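Local coordinates for protein phosphatidylserine synthase (Haemophilus influenzae, PDB 3HSI) that belongs to the phospholipase D superfamily, with two family-related sequence regions in one chain, and is found as an assembly of two copies, at residues F128-V140 with I215-A227. Sequence-based numbering, arbitrary orientation.
Sequences FGVPINTREVFGV and IRGNIRAYRKDLA
Arg223 reaches from helix 216-229 to the loop that follows strand 127-130, and its NH1 gives Ile132 O a nearly straight hydrogen bond of 2.9 Å (168°). The oxygen lies in the guanidinium plane, whereas the donor stands above the carbonyl plane. The extended side chain, with CG anti to the backbone N (chi1 175°), carries the guanidinium this far; NH1 also bonds to Leu389 O. Asn133 ND2 lies over one guanidinium face, toward its rim, the two planes 17° apart and ND2 3.4 Å from Arg223 CZ. Both groups are donors, so they touch without a hydrogen bond. The amide is held by its own loop: Asn133 ND2 donates to Phe138 O at 2.8 Å, and OD1 accepts the N-H of Thr134 on an in-plane lone pair.

Packing, mostly apolar, flanks the arginine. Ile219 CG2 presses on the loop backbone, 3.3 Å from Asn133 C, and meets Thr134 CG2 at 3.9 Å. Val130 CG1 and the carbonyl Pro131 O sit at the edge of the Tyr222 ring, whose OH is bonded to Leu195 O, and Ile132 CD1 meets Leu226 CD2 at 4.2 Å. Arg388 of the second subunit makes a cation-pi contact with Phe138. The contact thus joins helix to strand-end loop in an alpha/beta phospholipase D-like fold, beside the subunit interface.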
loop_
_atom_site.group_PDB
_atom_site.type_symbol
_atom_site.label_atom_id
_atom_site.label_comp_id
_atom_site.label_asym_id
_atom_site.label_seq_id
_atom_site.Cartn_x
_atom_site.Cartn_y
_atom_site.Cartn_z
ATOM N N PHE C 128 14.036 -15.882 15.199
ATOM C CA PHE C 128 12.617 -15.657 15.062
ATOM C C PHE C 128 12.310 -14.736 13.890
ATOM O O PHE C 128 12.958 -13.717 13.723
ATOM C CB PHE C 128 12.064 -15.079 16.367
ATOM C CG PHE C 128 12.322 -15.952 17.571
ATOM C CD1 PHE C 128 11.402 -16.924 17.955
ATOM C CD2 PHE C 128 13.521 -15.822 18.306
ATOM C CE1 PHE C 128 11.659 -17.729 19.060
ATOM C CE2 PHE C 128 13.770 -16.642 19.410
ATOM C CZ PHE C 128 12.835 -17.570 19.788
ATOM N N GLY C 129 11.303 -15.100 13.102
ATOM C CA GLY C 129 10.883 -14.315 11.936
ATOM C C GLY C 129 9.675 -13.441 12.260
ATOM O O GLY C 129 8.649 -13.932 12.740
ATOM N N VAL C 130 9.827 -12.136 12.043
ATOM C CA VAL C 130 8.760 -11.182 12.360
ATOM C C VAL C 130 8.115 -10.726 11.048
ATOM O O VAL C 130 8.774 -10.124 10.225
ATOM C CB VAL C 130 9.337 -9.944 13.084
ATOM C CG1 VAL C 130 8.263 -8.896 13.312
ATOM C CG2 VAL C 130 10.048 -10.335 14.376
ATOM N N PRO C 131 6.827 -10.997 10.851
ATOM C CA PRO C 131 6.165 -10.477 9.637
ATOM C C PRO C 131 5.400 -9.164 9.884
ATOM O O PRO C 131 4.399 -9.145 10.621
ATOM C CB PRO C 131 5.195 -11.588 9.281
ATOM C CG PRO C 131 4.892 -12.304 10.659
ATOM C CD PRO C 131 5.907 -11.814 11.677
ATOM N N ILE C 132 5.839 -8.092 9.227
ATOM C CA ILE C 132 5.278 -6.761 9.432
ATOM C C ILE C 132 4.051 -6.543 8.531
ATOM O O ILE C 132 3.278 -5.594 8.713
ATOM C CB ILE C 132 6.359 -5.699 9.228
ATOM C CG1 ILE C 132 7.399 -5.804 10.369
ATOM C CG2 ILE C 132 5.768 -4.290 9.134
ATOM C CD1 ILE C 132 6.762 -5.762 11.784
ATOM N N ASN C 133 3.867 -7.423 7.568
ATOM C CA ASN C 133 2.650 -7.413 6.761
ATOM C C ASN C 133 2.571 -8.773 6.118
ATOM O O ASN C 133 3.515 -9.558 6.241
ATOM C CB ASN C 133 2.651 -6.298 5.704
ATOM C CG ASN C 133 1.258 -5.736 5.463
ATOM O OD1 ASN C 133 0.265 -6.466 5.505
ATOM N ND2 ASN C 133 1.176 -4.445 5.220
ATOM N N THR C 134 1.471 -9.024 5.420
ATOM C CA THR C 134 1.165 -10.334 4.844
ATOM C C THR C 134 1.982 -10.618 3.584
ATOM O O THR C 134 2.097 -11.768 3.159
ATOM C CB THR C 134 -0.342 -10.463 4.516
ATOM O OG1 THR C 134 -0.695 -9.479 3.549
ATOM C CG2 THR C 134 -1.215 -10.271 5.750
ATOM N N ARG C 135 2.530 -9.552 3.004
ATOM C CA ARG C 135 3.438 -9.596 1.860
ATOM C C ARG C 135 4.592 -8.641 2.098
ATOM O O ARG C 135 4.385 -7.489 2.512
ATOM C CB ARG C 135 2.713 -9.209 0.576
ATOM C CG ARG C 135 2.250 -10.434 -0.210
ATOM C CD ARG C 135 0.795 -10.349 -0.550
ATOM N NE ARG C 135 0.256 -11.639 -0.994
ATOM C CZ ARG C 135 -0.961 -12.104 -0.679
ATOM N NH1 ARG C 135 -1.780 -11.387 0.103
ATOM N NH2 ARG C 135 -1.362 -13.297 -1.138
ATOM N N GLU C 136 5.798 -9.119 1.806
ATOM C CA GLU C 136 7.020 -8.336 1.963
ATOM C C GLU C 136 6.901 -6.898 1.428
ATOM O O GLU C 136 7.333 -5.961 2.090
ATOM C CB GLU C 136 8.214 -9.071 1.319
ATOM C CG GLU C 136 9.548 -8.405 1.608
ATOM C CD GLU C 136 10.780 -9.256 1.273
ATOM O OE1 GLU C 136 10.631 -10.425 0.856
ATOM O OE2 GLU C 136 11.916 -8.740 1.430
ATOM N N VAL C 137 6.283 -6.726 0.263
ATOM C CA VAL C 137 6.241 -5.422 -0.379
ATOM C C VAL C 137 5.486 -4.389 0.449
ATOM O O VAL C 137 5.791 -3.218 0.381
ATOM C CB VAL C 137 5.684 -5.498 -1.859
ATOM C CG1 VAL C 137 4.240 -5.884 -1.878
ATOM C CG2 VAL C 137 5.876 -4.166 -2.566
ATOM N N PHE C 138 4.516 -4.835 1.245
ATOM C CA PHE C 138 3.713 -3.936 2.058
ATOM C C PHE C 138 4.220 -3.778 3.489
ATOM O O PHE C 138 3.515 -3.213 4.313
ATOM C CB PHE C 138 2.282 -4.426 2.131
ATOM C CG PHE C 138 1.454 -4.143 0.895
ATOM C CD1 PHE C 138 1.219 -5.145 -0.041
ATOM C CD2 PHE C 138 0.828 -2.901 0.722
ATOM C CE1 PHE C 138 0.393 -4.913 -1.170
ATOM C CE2 PHE C 138 -0.006 -2.651 -0.407
ATOM C CZ PHE C 138 -0.211 -3.661 -1.352
ATOM N N GLY C 139 5.407 -4.295 3.794
ATOM C CA GLY C 139 6.117 -3.894 5.030
ATOM C C GLY C 139 7.098 -4.922 5.563
ATOM O O GLY C 139 6.788 -6.101 5.600
ATOM N N VAL C 140 8.270 -4.459 5.983
ATOM C CA VAL C 140 9.317 -5.301 6.593
ATOM C C VAL C 140 9.818 -4.757 7.948
ATOM O O VAL C 140 9.573 -3.593 8.323
ATOM C CB VAL C 140 10.554 -5.463 5.626
ATOM C CG1 VAL C 140 10.098 -6.021 4.269
ATOM C CG2 VAL C 140 11.234 -4.133 5.398
ATOM N N ILE C 215 -0.950 -18.216 7.922
ATOM C CA ILE C 215 -1.043 -17.279 9.055
ATOM C C ILE C 215 -1.387 -15.815 8.673
ATOM O O ILE C 215 -1.078 -14.883 9.430
ATOM C CB ILE C 215 0.265 -17.291 9.925
ATOM C CG1 ILE C 215 1.509 -17.045 9.051
ATOM C CG2 ILE C 215 0.373 -18.593 10.717
ATOM C CD1 ILE C 215 2.778 -16.653 9.809
ATOM N N ARG C 216 -2.033 -15.610 7.525
ATOM C CA ARG C 216 -2.380 -14.256 7.077
ATOM C C ARG C 216 -3.164 -13.446 8.126
ATOM O O ARG C 216 -2.785 -12.319 8.464
ATOM C CB ARG C 216 -3.129 -14.292 5.744
ATOM C CG ARG C 216 -2.217 -14.536 4.532
ATOM C CD ARG C 216 -2.970 -14.470 3.184
ATOM N NE ARG C 216 -3.907 -15.591 3.020
ATOM C CZ ARG C 216 -5.221 -15.526 3.263
ATOM N NH1 ARG C 216 -5.778 -14.387 3.670
ATOM N NH2 ARG C 216 -5.985 -16.599 3.103
ATOM N N GLY C 217 -4.231 -14.035 8.665
ATOM C CA GLY C 217 -5.108 -13.357 9.630
ATOM C C GLY C 217 -4.355 -12.918 10.874
ATOM O O GLY C 217 -4.588 -11.836 11.419
ATOM N N ASN C 218 -3.437 -13.767 11.315
ATOM C CA ASN C 218 -2.640 -13.475 12.479
ATOM C C ASN C 218 -1.700 -12.327 12.212
ATOM O O ASN C 218 -1.547 -11.453 13.073
ATOM C CB ASN C 218 -1.865 -14.716 12.895
ATOM C CG ASN C 218 -2.778 -15.840 13.256
ATOM O OD1 ASN C 218 -3.451 -15.801 14.301
ATOM N ND2 ASN C 218 -2.847 -16.847 12.387
ATOM N N ILE C 219 -1.077 -12.335 11.023
ATOM C CA ILE C 219 -0.179 -11.262 10.615
ATOM C C ILE C 219 -0.922 -9.928 10.691
ATOM O O ILE C 219 -0.433 -8.983 11.313
ATOM C CB ILE C 219 0.388 -11.432 9.155
ATOM C CG1 ILE C 219 1.166 -12.753 8.909
ATOM C CG2 ILE C 219 1.190 -10.203 8.764
ATOM C CD1 ILE C 219 2.057 -13.163 10.014
ATOM N N ARG C 220 -2.086 -9.863 10.032
ATOM C CA ARG C 220 -2.941 -8.692 10.026
ATOM C C ARG C 220 -3.216 -8.157 11.424
ATOM O O ARG C 220 -2.946 -7.004 11.691
ATOM C CB ARG C 220 -4.289 -8.992 9.338
ATOM C CG ARG C 220 -4.459 -8.360 7.996
ATOM C CD ARG C 220 -5.937 -8.451 7.498
ATOM N NE ARG C 220 -6.347 -9.840 7.276
ATOM C CZ ARG C 220 -5.934 -10.592 6.254
ATOM N NH1 ARG C 220 -6.339 -11.850 6.157
ATOM N NH2 ARG C 220 -5.122 -10.084 5.324
ATOM N N ALA C 221 -3.795 -8.975 12.300
ATOM C CA ALA C 221 -4.021 -8.572 13.694
ATOM C C ALA C 221 -2.730 -8.126 14.417
ATOM O O ALA C 221 -2.731 -7.206 15.234
ATOM C CB ALA C 221 -4.693 -9.710 14.477
ATOM N N TYR C 222 -1.628 -8.775 14.122
ATOM C CA TYR C 222 -0.370 -8.381 14.768
ATOM C C TYR C 222 0.087 -6.998 14.323
ATOM O O TYR C 222 0.547 -6.223 15.136
ATOM C CB TYR C 222 0.700 -9.373 14.414
ATOM C CG TYR C 222 2.104 -9.010 14.779
ATOM C CD1 TYR C 222 2.518 -8.993 16.100
ATOM C CD2 TYR C 222 3.060 -8.772 13.775
ATOM C CE1 TYR C 222 3.866 -8.709 16.428
ATOM C CE2 TYR C 222 4.383 -8.511 14.082
ATOM C CZ TYR C 222 4.787 -8.492 15.408
ATOM O OH TYR C 222 6.110 -8.230 15.711
ATOM N N ARG C 223 -0.024 -6.720 13.024
ATOM C CA ARG C 223 0.456 -5.450 12.467
ATOM C C ARG C 223 -0.385 -4.356 13.086
ATOM O O ARG C 223 0.138 -3.377 13.609
ATOM C CB ARG C 223 0.307 -5.416 10.929
ATOM C CG ARG C 223 0.667 -4.089 10.280
ATOM C CD ARG C 223 0.433 -4.114 8.738
ATOM N NE ARG C 223 0.586 -2.769 8.170
ATOM C CZ ARG C 223 1.731 -2.229 7.767
ATOM N NH1 ARG C 223 2.872 -2.892 7.838
ATOM N NH2 ARG C 223 1.734 -0.989 7.327
ATOM N N LYS C 224 -1.699 -4.546 13.029
ATOM C CA LYS C 224 -2.636 -3.570 13.553
ATOM C C LYS C 224 -2.383 -3.265 15.032
ATOM O O LYS C 224 -2.382 -2.112 15.445
ATOM C CB LYS C 224 -4.057 -4.051 13.330
ATOM C CG LYS C 224 -5.062 -2.927 13.317
ATOM C CD LYS C 224 -6.313 -3.421 12.649
ATOM C CE LYS C 224 -7.537 -2.797 13.239
ATOM N NZ LYS C 224 -7.836 -3.488 14.501
ATOM N N ASP C 225 -2.138 -4.303 15.813
ATOM C CA ASP C 225 -1.873 -4.124 17.231
ATOM C C ASP C 225 -0.550 -3.395 17.467
ATOM O O ASP C 225 -0.488 -2.473 18.264
ATOM C CB ASP C 225 -1.902 -5.481 17.966
ATOM C CG ASP C 225 -1.857 -5.333 19.487
ATOM O OD1 ASP C 225 -2.552 -4.464 20.048
ATOM O OD2 ASP C 225 -1.140 -6.097 20.148
ATOM N N LEU C 226 0.496 -3.797 16.761
ATOM C CA LEU C 226 1.811 -3.183 16.935
ATOM C C LEU C 226 1.819 -1.707 16.488
ATOM O O LEU C 226 2.380 -0.840 17.168
ATOM C CB LEU C 226 2.842 -3.991 16.168
ATOM C CG LEU C 226 4.315 -3.602 16.332
ATOM C CD1 LEU C 226 4.791 -3.779 17.762
ATOM C CD2 LEU C 226 5.116 -4.440 15.387
ATOM N N ALA C 227 1.146 -1.430 15.361
ATOM C CA ALA C 227 1.050 -0.090 14.825
ATOM C C ALA C 227 0.360 0.823 15.841
ATOM O O ALA C 227 0.759 1.964 16.027
ATOM C CB ALA C 227 0.260 -0.083 13.493
#